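Local coordinates for protein ectonucleotide pyrophosphatase/phosphodiesterase family member 5 (Mus musculus, PDB 5VEO) that is a zinc-dependent ectoenzyme of the nucleotide pyrophosphatase/phosphodiesterase family that probably cleaves a restricted range of nucleotide phosphodiester substrates, at residues A[28-33]-A[44-49]; A[155-160]-A[209-214]; A[199-204]-A[219-224]. The protein carries 1 engineered substitution. All coordinates share one frame; numbering follows the deposited sequence.

Interaction 1: A[28-33]-A[44-49]; sequences YLYKVP and GVHVNQ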
loop_
_atom_site.group_PDB
_atom_site.type_symbol
_atom_site.label_atom_id
_atom_site.label_comp_id
_atom_site.label_asym_id
_atom_site.label_seq_id
_atom_site.Cartn_x
_atom_site.Cartn_y
_atom_site.Cartn_z
ATOM N N TYR A 28 3.783 5.133 -14.784
ATOM C CA TYR A 28 4.894 4.287 -15.209
ATOM C C TYR A 28 4.567 3.512 -16.480
ATOM O O TYR A 28 5.484 3.127 -17.206
ATOM C CB TYR A 28 5.267 3.312 -14.098
ATOM C CG TYR A 28 6.129 3.823 -12.952
ATOM C CD1 TYR A 28 6.449 2.977 -11.912
ATOM C CD2 TYR A 28 6.666 5.100 -12.924
ATOM C CE1 TYR A 28 7.256 3.373 -10.865
ATOM C CE2 TYR A 28 7.482 5.512 -11.855
ATOM C CZ TYR A 28 7.772 4.634 -10.837
ATOM O OH TYR A 28 8.580 5.015 -9.797
ATOM N N LEU A 29 3.270 3.258 -16.739
ATOM C CA LEU A 29 2.803 2.590 -17.959
ATOM C C LEU A 29 3.368 3.220 -19.211
ATOM O O LEU A 29 3.452 2.564 -20.258
ATOM C CB LEU A 29 1.272 2.666 -18.052
ATOM C CG LEU A 29 0.491 1.986 -16.938
ATOM C CD1 LEU A 29 -1.001 2.214 -17.159
ATOM C CD2 LEU A 29 0.821 0.504 -16.910
ATOM N N TYR A 30 3.711 4.500 -19.137
ATOM C CA TYR A 30 4.099 5.271 -20.303
ATOM C C TYR A 30 5.594 5.549 -20.384
ATOM O O TYR A 30 6.030 6.215 -21.330
ATOM C CB TYR A 30 3.333 6.590 -20.302
ATOM C CG TYR A 30 1.847 6.399 -20.168
ATOM C CD1 TYR A 30 1.162 5.537 -21.013
ATOM C CD2 TYR A 30 1.137 7.043 -19.173
ATOM C CE1 TYR A 30 -0.202 5.355 -20.892
ATOM C CE2 TYR A 30 -0.230 6.871 -19.046
ATOM C CZ TYR A 30 -0.893 6.029 -19.912
ATOM O OH TYR A 30 -2.257 5.856 -19.791
ATOM N N LYS A 31 6.384 5.074 -19.416
ATOM C CA LYS A 31 7.824 5.327 -19.400
ATOM C C LYS A 31 8.572 4.466 -20.411
ATOM O O LYS A 31 9.632 4.872 -20.900
ATOM C CB LYS A 31 8.384 5.084 -17.997
ATOM C CG LYS A 31 8.152 6.263 -17.039
ATOM C CD LYS A 31 8.926 6.108 -15.707
ATOM C CE LYS A 31 8.845 7.355 -14.853
ATOM N NZ LYS A 31 9.780 8.390 -15.377
ATOM N N VAL A 32 8.054 3.275 -20.696
ATOM C CA VAL A 32 8.628 2.312 -21.629
ATOM C C VAL A 32 7.464 1.558 -22.246
ATOM O O VAL A 32 6.353 1.596 -21.694
ATOM C CB VAL A 32 9.567 1.317 -20.933
ATOM C CG1 VAL A 32 10.796 2.000 -20.463
ATOM C CG2 VAL A 32 8.841 0.630 -19.795
ATOM N N PRO A 33 7.670 0.834 -23.342
ATOM C CA PRO A 33 6.623 -0.072 -23.823
ATOM C C PRO A 33 6.192 -1.027 -22.717
ATOM O O PRO A 33 7.016 -1.640 -22.032
ATOM C CB PRO A 33 7.297 -0.797 -24.994
ATOM C CG PRO A 33 8.317 0.214 -25.501
ATOM C CD PRO A 33 8.845 0.835 -24.227
ATOM N N GLY A 44 -9.915 -5.054 -20.900
ATOM C CA GLY A 44 -10.306 -4.876 -19.516
ATOM C C GLY A 44 -10.569 -3.423 -19.166
ATOM O O GLY A 44 -11.013 -2.633 -20.008
ATOM N N VAL A 45 -10.313 -3.083 -17.900
ATOM C CA VAL A 45 -10.613 -1.764 -17.368
ATOM C C VAL A 45 -9.331 -1.136 -16.839
ATOM O O VAL A 45 -8.380 -1.818 -16.456
ATOM C CB VAL A 45 -11.682 -1.780 -16.253
ATOM C CG1 VAL A 45 -13.016 -2.342 -16.756
ATOM C CG2 VAL A 45 -11.207 -2.571 -15.041
ATOM N N HIS A 46 -9.342 0.195 -16.792
ATOM C CA HIS A 46 -8.187 0.990 -16.383
ATOM C C HIS A 46 -8.722 2.246 -15.715
ATOM O O HIS A 46 -9.641 2.864 -16.244
ATOM C CB HIS A 46 -7.329 1.320 -17.618
ATOM C CG HIS A 46 -6.129 2.186 -17.364
ATOM N ND1 HIS A 46 -5.639 3.035 -18.335
ATOM C CD2 HIS A 46 -5.312 2.330 -16.289
ATOM C CE1 HIS A 46 -4.575 3.668 -17.868
ATOM N NE2 HIS A 46 -4.347 3.253 -16.636
ATOM N N VAL A 47 -8.200 2.589 -14.537
ATOM C CA VAL A 47 -8.588 3.802 -13.826
ATOM C C VAL A 47 -7.378 4.731 -13.802
ATOM O O VAL A 47 -6.321 4.356 -13.293
ATOM C CB VAL A 47 -9.081 3.503 -12.403
ATOM C CG1 VAL A 47 -9.396 4.804 -11.671
ATOM C CG2 VAL A 47 -10.336 2.597 -12.443
ATOM N N ASN A 48 -7.534 5.957 -14.329
ATOM C CA ASN A 48 -6.389 6.867 -14.412
ATOM C C ASN A 48 -5.853 7.276 -13.040
ATOM O O ASN A 48 -4.634 7.265 -12.815
ATOM C CB ASN A 48 -6.765 8.130 -15.189
ATOM C CG ASN A 48 -6.776 7.926 -16.677
ATOM O OD1 ASN A 48 -6.144 7.011 -17.209
ATOM N ND2 ASN A 48 -7.448 8.846 -17.381
ATOM N N GLN A 49 -6.735 7.743 -12.148
ATOM C CA GLN A 49 -6.331 8.405 -10.902
ATOM C C GLN A 49 -7.003 7.729 -9.714
ATOM O O GLN A 49 -8.178 7.969 -9.424
ATOM C CB GLN A 49 -6.653 9.895 -10.929
ATOM C CG GLN A 49 -5.693 10.667 -11.806
ATOM C CD GLN A 49 -4.253 10.673 -11.266
ATOM O OE1 GLN A 49 -3.969 11.233 -10.213
ATOM N NE2 GLN A 49 -3.359 10.025 -11.973
HETATM O O HOH W 1 -3.288 6.710 -17.263
#

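Interaction 2: A[155-160]-A[209-214]; sequences KIIEWF and KRAKLW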
loop_
_atom_site.group_PDB
_atom_site.type_symbol
_atom_site.label_atom_id
_atom_site.label_comp_id
_atom_site.label_asym_id
_atom_site.label_seq_id
_atom_site.Cartn_x
_atom_site.Cartn_y
_atom_site.Cartn_z
ATOM N N LYS A 155 2.520 -20.863 -6.777
ATOM C CA LYS A 155 1.670 -21.174 -5.633
ATOM C C LYS A 155 0.250 -20.669 -5.845
ATOM O O LYS A 155 -0.726 -21.372 -5.555
ATOM C CB LYS A 155 2.273 -20.580 -4.365
ATOM C CG LYS A 155 3.540 -21.277 -3.934
ATOM C CD LYS A 155 3.174 -22.693 -3.430
ATOM C CE LYS A 155 4.314 -23.679 -3.380
ATOM N NZ LYS A 155 3.697 -25.042 -3.211
ATOM N N ILE A 156 0.108 -19.429 -6.330
ATOM C CA ILE A 156 -1.218 -18.890 -6.601
ATOM C C ILE A 156 -1.992 -19.805 -7.550
ATOM O O ILE A 156 -3.177 -20.087 -7.331
ATOM C CB ILE A 156 -1.091 -17.460 -7.168
ATOM C CG1 ILE A 156 -0.620 -16.508 -6.063
ATOM C CG2 ILE A 156 -2.400 -17.011 -7.821
ATOM C CD1 ILE A 156 -1.662 -16.157 -5.016
ATOM N N ILE A 157 -1.352 -20.233 -8.643
ATOM C CA ILE A 157 -2.025 -21.064 -9.641
ATOM C C ILE A 157 -2.398 -22.402 -9.028
ATOM O O ILE A 157 -3.501 -22.924 -9.252
ATOM C CB ILE A 157 -1.128 -21.259 -10.883
ATOM C CG1 ILE A 157 -0.799 -19.928 -11.602
ATOM C CG2 ILE A 157 -1.768 -22.281 -11.859
ATOM C CD1 ILE A 157 -1.887 -19.345 -12.330
ATOM N N GLU A 158 -1.479 -22.974 -8.253
ATOM C CA GLU A 158 -1.756 -24.223 -7.531
ATOM C C GLU A 158 -2.972 -24.081 -6.628
ATOM O O GLU A 158 -3.843 -24.960 -6.587
ATOM C CB GLU A 158 -0.544 -24.616 -6.703
ATOM C CG GLU A 158 0.597 -25.104 -7.537
ATOM C CD GLU A 158 1.903 -25.166 -6.771
ATOM O OE1 GLU A 158 1.889 -25.042 -5.517
ATOM O OE2 GLU A 158 2.952 -25.333 -7.433
ATOM N N TRP A 159 -3.066 -22.969 -5.903
ATOM C CA TRP A 159 -4.173 -22.792 -4.977
ATOM C C TRP A 159 -5.506 -22.607 -5.700
ATOM O O TRP A 159 -6.541 -23.098 -5.225
ATOM C CB TRP A 159 -3.878 -21.620 -4.041
ATOM C CG TRP A 159 -2.681 -21.858 -3.167
ATOM C CD1 TRP A 159 -2.159 -23.064 -2.765
ATOM C CD2 TRP A 159 -1.847 -20.853 -2.599
ATOM N NE1 TRP A 159 -1.064 -22.857 -1.961
ATOM C CE2 TRP A 159 -0.839 -21.504 -1.866
ATOM C CE3 TRP A 159 -1.855 -19.459 -2.649
ATOM C CZ2 TRP A 159 0.136 -20.799 -1.155
ATOM C CZ3 TRP A 159 -0.884 -18.766 -1.968
ATOM C CH2 TRP A 159 0.100 -19.434 -1.227
ATOM N N PHE A 160 -5.513 -21.896 -6.843
ATOM C CA PHE A 160 -6.753 -21.725 -7.593
ATOM C C PHE A 160 -7.250 -23.041 -8.197
ATOM O O PHE A 160 -8.430 -23.131 -8.567
ATOM C CB PHE A 160 -6.581 -20.716 -8.727
ATOM C CG PHE A 160 -6.855 -19.288 -8.325
ATOM C CD1 PHE A 160 -8.131 -18.888 -7.970
ATOM C CD2 PHE A 160 -5.843 -18.350 -8.324
ATOM C CE1 PHE A 160 -8.394 -17.579 -7.612
ATOM C CE2 PHE A 160 -6.102 -17.026 -7.956
ATOM C CZ PHE A 160 -7.366 -16.653 -7.592
ATOM N N LYS A 209 -3.483 -18.501 -18.407
ATOM C CA LYS A 209 -4.058 -19.120 -19.597
ATOM C C LYS A 209 -3.759 -20.611 -19.630
ATOM O O LYS A 209 -4.643 -21.424 -19.937
ATOM C CB LYS A 209 -3.529 -18.435 -20.851
ATOM C CG LYS A 209 -4.127 -17.052 -21.059
ATOM C CD LYS A 209 -3.581 -16.419 -22.319
ATOM C CE LYS A 209 -4.248 -15.089 -22.629
ATOM N NZ LYS A 209 -3.585 -14.455 -23.791
ATOM N N ARG A 210 -2.520 -20.994 -19.331
ATOM C CA ARG A 210 -2.139 -22.408 -19.348
ATOM C C ARG A 210 -2.971 -23.224 -18.362
ATOM O O ARG A 210 -3.284 -24.394 -18.627
ATOM C CB ARG A 210 -0.632 -22.527 -19.059
ATOM C CG ARG A 210 -0.093 -23.946 -18.885
ATOM C CD ARG A 210 1.425 -23.939 -18.634
ATOM N NE ARG A 210 1.752 -24.288 -17.248
ATOM C CZ ARG A 210 2.982 -24.520 -16.792
ATOM N NH1 ARG A 210 4.031 -24.447 -17.605
ATOM N NH2 ARG A 210 3.167 -24.840 -15.517
ATOM N N ALA A 211 -3.347 -22.629 -17.231
ATOM C CA ALA A 211 -4.153 -23.293 -16.214
ATOM C C ALA A 211 -5.659 -23.165 -16.449
ATOM O O ALA A 211 -6.442 -23.587 -15.594
ATOM C CB ALA A 211 -3.814 -22.742 -14.822
ATOM N N LYS A 212 -6.082 -22.608 -17.584
ATOM C CA LYS A 212 -7.503 -22.455 -17.904
ATOM C C LYS A 212 -8.220 -21.608 -16.861
ATOM O O LYS A 212 -9.375 -21.844 -16.524
ATOM C CB LYS A 212 -8.174 -23.830 -18.056
ATOM C CG LYS A 212 -7.482 -24.658 -19.088
ATOM C CD LYS A 212 -8.201 -25.991 -19.337
ATOM C CE LYS A 212 -7.212 -27.064 -19.778
ATOM N NZ LYS A 212 -7.868 -28.260 -20.419
ATOM N N LEU A 213 -7.522 -20.587 -16.352
ATOM C CA LEU A 213 -8.083 -19.645 -15.402
ATOM C C LEU A 213 -8.276 -18.251 -15.979
ATOM O O LEU A 213 -9.007 -17.455 -15.383
ATOM C CB LEU A 213 -7.168 -19.496 -14.177
ATOM C CG LEU A 213 -6.949 -20.742 -13.305
ATOM C CD1 LEU A 213 -5.811 -20.476 -12.346
ATOM C CD2 LEU A 213 -8.206 -21.013 -12.550
ATOM N N TRP A 214 -7.657 -17.948 -17.118
ATOM C CA TRP A 214 -7.635 -16.577 -17.627
ATOM C C TRP A 214 -9.040 -16.011 -17.809
ATOM O O TRP A 214 -9.292 -14.844 -17.500
ATOM C CB TRP A 214 -6.862 -16.540 -18.943
ATOM C CG TRP A 214 -6.887 -15.221 -19.634
ATOM C CD1 TRP A 214 -7.488 -14.932 -20.827
ATOM C CD2 TRP A 214 -6.277 -14.003 -19.180
ATOM N NE1 TRP A 214 -7.291 -13.602 -21.146
ATOM C CE2 TRP A 214 -6.549 -13.014 -20.151
ATOM C CE3 TRP A 214 -5.535 -13.652 -18.045
ATOM C CZ2 TRP A 214 -6.103 -11.690 -20.017
ATOM C CZ3 TRP A 214 -5.091 -12.337 -17.914
ATOM C CH2 TRP A 214 -5.380 -11.374 -18.894
#

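Interaction 3: A[199-204]-A[219-224]; sequences HKLGYL and LIVTSD. With ZN (zinc ion), chain E.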
loop_
_atom_site.group_PDB
_atom_site.type_symbol
_atom_site.label_atom_id
_atom_site.label_comp_id
_atom_site.label_asym_id
_atom_site.label_seq_id
_atom_site.Cartn_x
_atom_site.Cartn_y
_atom_site.Cartn_z
ATOM N N HIS A 199 7.073 -7.633 -18.130
ATOM C CA HIS A 199 7.389 -9.009 -18.498
ATOM C C HIS A 199 6.829 -9.998 -17.478
ATOM O O HIS A 199 6.265 -11.029 -17.853
ATOM C CB HIS A 199 8.902 -9.166 -18.640
ATOM C CG HIS A 199 9.317 -10.445 -19.290
ATOM N ND1 HIS A 199 9.883 -11.491 -18.591
ATOM C CD2 HIS A 199 9.240 -10.850 -20.580
ATOM C CE1 HIS A 199 10.141 -12.484 -19.425
ATOM N NE2 HIS A 199 9.761 -12.120 -20.637
ATOM N N LYS A 200 6.955 -9.688 -16.184
ATOM C CA LYS A 200 6.417 -10.564 -15.140
ATOM C C LYS A 200 4.898 -10.637 -15.204
ATOM O O LYS A 200 4.314 -11.709 -15.024
ATOM C CB LYS A 200 6.873 -10.082 -13.773
ATOM C CG LYS A 200 8.325 -10.433 -13.521
ATOM C CD LYS A 200 8.799 -9.909 -12.207
ATOM C CE LYS A 200 10.081 -10.604 -11.791
ATOM N NZ LYS A 200 11.168 -10.496 -12.792
ATOM N N LEU A 201 4.238 -9.515 -15.487
ATOM C CA LEU A 201 2.803 -9.563 -15.697
ATOM C C LEU A 201 2.467 -10.484 -16.865
ATOM O O LEU A 201 1.515 -11.273 -16.798
ATOM C CB LEU A 201 2.265 -8.150 -15.927
ATOM C CG LEU A 201 0.765 -8.026 -16.193
ATOM C CD1 LEU A 201 -0.073 -8.641 -15.059
ATOM C CD2 LEU A 201 0.394 -6.577 -16.473
ATOM N N GLY A 202 3.258 -10.413 -17.935
ATOM C CA GLY A 202 3.069 -11.323 -19.060
ATOM C C GLY A 202 3.219 -12.783 -18.671
ATOM O O GLY A 202 2.459 -13.639 -19.132
ATOM N N TYR A 203 4.190 -13.080 -17.809
ATOM C CA TYR A 203 4.353 -14.430 -17.283
ATOM C C TYR A 203 3.105 -14.891 -16.530
ATOM O O TYR A 203 2.625 -16.020 -16.710
ATOM C CB TYR A 203 5.578 -14.462 -16.369
ATOM C CG TYR A 203 5.859 -15.817 -15.789
ATOM C CD1 TYR A 203 6.634 -16.737 -16.482
ATOM C CD2 TYR A 203 5.343 -16.190 -14.557
ATOM C CE1 TYR A 203 6.907 -17.979 -15.953
ATOM C CE2 TYR A 203 5.610 -17.452 -14.017
ATOM C CZ TYR A 203 6.383 -18.335 -14.728
ATOM O OH TYR A 203 6.652 -19.575 -14.217
ATOM N N LEU A 204 2.567 -14.027 -15.673
ATOM C CA LEU A 204 1.350 -14.354 -14.941
ATOM C C LEU A 204 0.192 -14.622 -15.896
ATOM O O LEU A 204 -0.555 -15.593 -15.736
ATOM C CB LEU A 204 1.007 -13.212 -13.977
ATOM C CG LEU A 204 -0.332 -13.336 -13.247
ATOM C CD1 LEU A 204 -0.407 -14.624 -12.410
ATOM C CD2 LEU A 204 -0.584 -12.108 -12.387
ATOM N N LEU A 219 -8.780 -10.736 -12.618
ATOM C CA LEU A 219 -7.431 -10.303 -12.277
ATOM C C LEU A 219 -7.429 -8.791 -12.072
ATOM O O LEU A 219 -7.793 -8.044 -12.980
ATOM C CB LEU A 219 -6.454 -10.688 -13.385
ATOM C CG LEU A 219 -5.036 -10.143 -13.302
ATOM C CD1 LEU A 219 -4.345 -10.665 -12.041
ATOM C CD2 LEU A 219 -4.258 -10.521 -14.530
ATOM N N ILE A 220 -7.019 -8.349 -10.893
ATOM C CA ILE A 220 -6.958 -6.931 -10.561
ATOM C C ILE A 220 -5.496 -6.639 -10.291
ATOM O O ILE A 220 -4.892 -7.271 -9.423
ATOM C CB ILE A 220 -7.843 -6.590 -9.351
ATOM C CG1 ILE A 220 -9.320 -6.898 -9.677
ATOM C CG2 ILE A 220 -7.618 -5.135 -8.906
ATOM C CD1 ILE A 220 -10.244 -6.802 -8.525
ATOM N N VAL A 221 -4.916 -5.707 -11.054
ATOM C CA VAL A 221 -3.505 -5.366 -10.938
ATOM C C VAL A 221 -3.429 -3.937 -10.414
ATOM O O VAL A 221 -3.909 -3.001 -11.070
ATOM C CB VAL A 221 -2.762 -5.501 -12.275
ATOM C CG1 VAL A 221 -1.290 -5.107 -12.116
ATOM C CG2 VAL A 221 -2.897 -6.925 -12.812
ATOM N N THR A 222 -2.826 -3.755 -9.251
ATOM C CA THR A 222 -2.764 -2.422 -8.674
ATOM C C THR A 222 -1.480 -2.293 -7.863
ATOM O O THR A 222 -0.506 -3.021 -8.093
ATOM C CB THR A 222 -4.072 -2.133 -7.902
ATOM O OG1 THR A 222 -4.128 -0.749 -7.524
ATOM C CG2 THR A 222 -4.250 -3.019 -6.680
ATOM N N SER A 223 -1.452 -1.316 -6.971
ATOM C CA SER A 223 -0.274 -1.030 -6.169
ATOM C C SER A 223 -0.714 -0.234 -4.949
ATOM O O SER A 223 -1.891 0.129 -4.798
ATOM C CB SER A 223 0.764 -0.280 -7.001
ATOM O OG SER A 223 1.991 -0.139 -6.328
ATOM N N ASP A 224 0.244 0.004 -4.066
ATOM C CA ASP A 224 -0.000 0.740 -2.836
ATOM C C ASP A 224 0.196 2.247 -2.975
ATOM O O ASP A 224 -0.430 3.002 -2.235
ATOM C CB ASP A 224 0.876 0.197 -1.700
ATOM C CG ASP A 224 2.359 0.062 -2.041
ATOM O OD1 ASP A 224 2.798 0.142 -3.220
ATOM O OD2 ASP A 224 3.127 -0.150 -1.053
HETATM ZN ZN ZN E . 5.063 0.286 -1.290
#

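Interaction 1: A[28-33]-A[44-49]
Leu29 reaches with CD1 to the imidazole of His46, 3.5 Å from NE2, and so joins a 3-10 turn to strand 45-51 of the mixed sheet at the centre of this alkaline-phosphatase-like fold. Leu29 CD1 approaches the ring obliquely, with His46 CE1 slightly farther away at 3.9 Å. Tyr30 meets the same ring differently: its OH lies in the imidazole plane, at the edge, 3.7 Å from His46 CE1. His46 is therefore met by one methyl and one hydroxyl, both at the CE1-NE2 end. Its CG stands anti to the backbone N (chi1 178°), which sends the ring off the strand against the two residues coming from the opposite direction. Within the turn, CB of Leu29 sits over the centre of the Tyr30 ring, 4.1 Å above its plane. Helix 35-42, the connection between the two segments, adds Phe37 beside Leu29 and Met41 beside His46. The contact is small, 91 Å², and its one polar link is indirect. Asn48, whose ND2 bonds to Glu352 of the edge strand 349-355, accepts a hydrogen from a water at OD1, and that water lies 2.9 Å from Tyr30 OH.

Interaction 2: A[155-160]-A[209-214]
A Schellman motif ends helix 190-210, and two residues at this helix end, Ala211 and Leu213, pack on the last turn of helix 149-160. Lys212 is the C-prime residue of the motif, with positive phi (60°); its N bonds to Lys209 O at 3.0 Å, while Leu213 N turns back to Leu208 O. Flanking Lys212 in the chain, Ala211 and Leu213 direct their CB atoms at the neighbouring helix. The contact that follows is wholly apolar and buries 165 Å². Ile157 serves both partners through separate branches. Its CG2, anti to the backbone N, meets Ala211 CB at 3.6 Å. Ile157 CA and Ala211 CA are 7.3 Å apart, the nearest CA approach of the two segments, consistent with the small alanine side chain. The other branch ends in CD1, which passes Leu213 CD1 at 4.1 Å as the two side chains slide by each other in opposite directions. Phe160 contributes its CB more than its ring: Leu213 CD1 comes within 3.7 Å of that carbon and stands oblique to the aromatic group, which leads away toward Leu17 of strand 16-21. Leu213 CD1 thus touches both helical residues, and Leu208 packs on Ile157 and Leu213 alike. Phe160 and Leu213 are buried, Ile157 and Ala211 partly exposed. On the outer side of helix 149-160, where Glu158 points away from the contact, a salt bridge spans less than one helical turn. Lys155 NZ approaches Glu158 OE1 on its syn lone pair, at 2.9 Å.

Interaction 3: A[199-204]-A[219-224]
Leu201 and Leu204 face strand 218-222 from one side of helix 190-210, and each meets one residue of the strand segment. Leu201 CD1 touches Val221 CG2 at 4.0 Å, and Leu204 CD2 lies 4.0 Å from Leu219 CD1; in both pairs the side chains cross obliquely, methyl against methyl. Both helix leucines carry CG anti to the backbone N (chi1 179° and 173°), which extends their branches toward the sheet. These four residues are all buried, the contact buries 129 Å² in all, and the alternation of the strand selects Leu219 and Val221 while Ile220 faces the other way, onto Phe338 and Ala340. Away from the sheet the helix changes character: helix 149-160 covers part of this side, with Phe149 against Lys200 and Val153 against Tyr203, and leaves His199 exposed. Past the strand end, Asp224 OD2 binds zinc at 2.0 Å, with Asp22 and His225 among the other ligands, in the pocket where AMP also touches Asp224. A helix packed on a central sheet, with metal ligands carried just beyond a strand's C-terminal end, is consistent with the metal-dependent alpha/beta fold of the alkaline phosphatase superfamily, to which this family belongs.

Interactions 2 and 3 share helix 190-210: interaction 3 uses its middle against the central sheet, interaction 2 its C-terminal end against helix 149-160. They touch directly, Trp214 CZ3 lying 3.9 Å from Leu219 CD2. Interaction 1 reaches the same sheet as interaction 3 through another strand, 45-51, with the two centres about 12 Å apart and no touch between them. All four contact residues of interaction 3 are buried; interaction 2 is half buried, and interaction 1 pairs two buried residues with an exposed tyrosine. The chemistry does not simply track burial: interactions 2 and 3 are apolar, whereas interaction 1 combines imidazole, hydroxyl and water. Interaction 3 alone carries a zinc ligand.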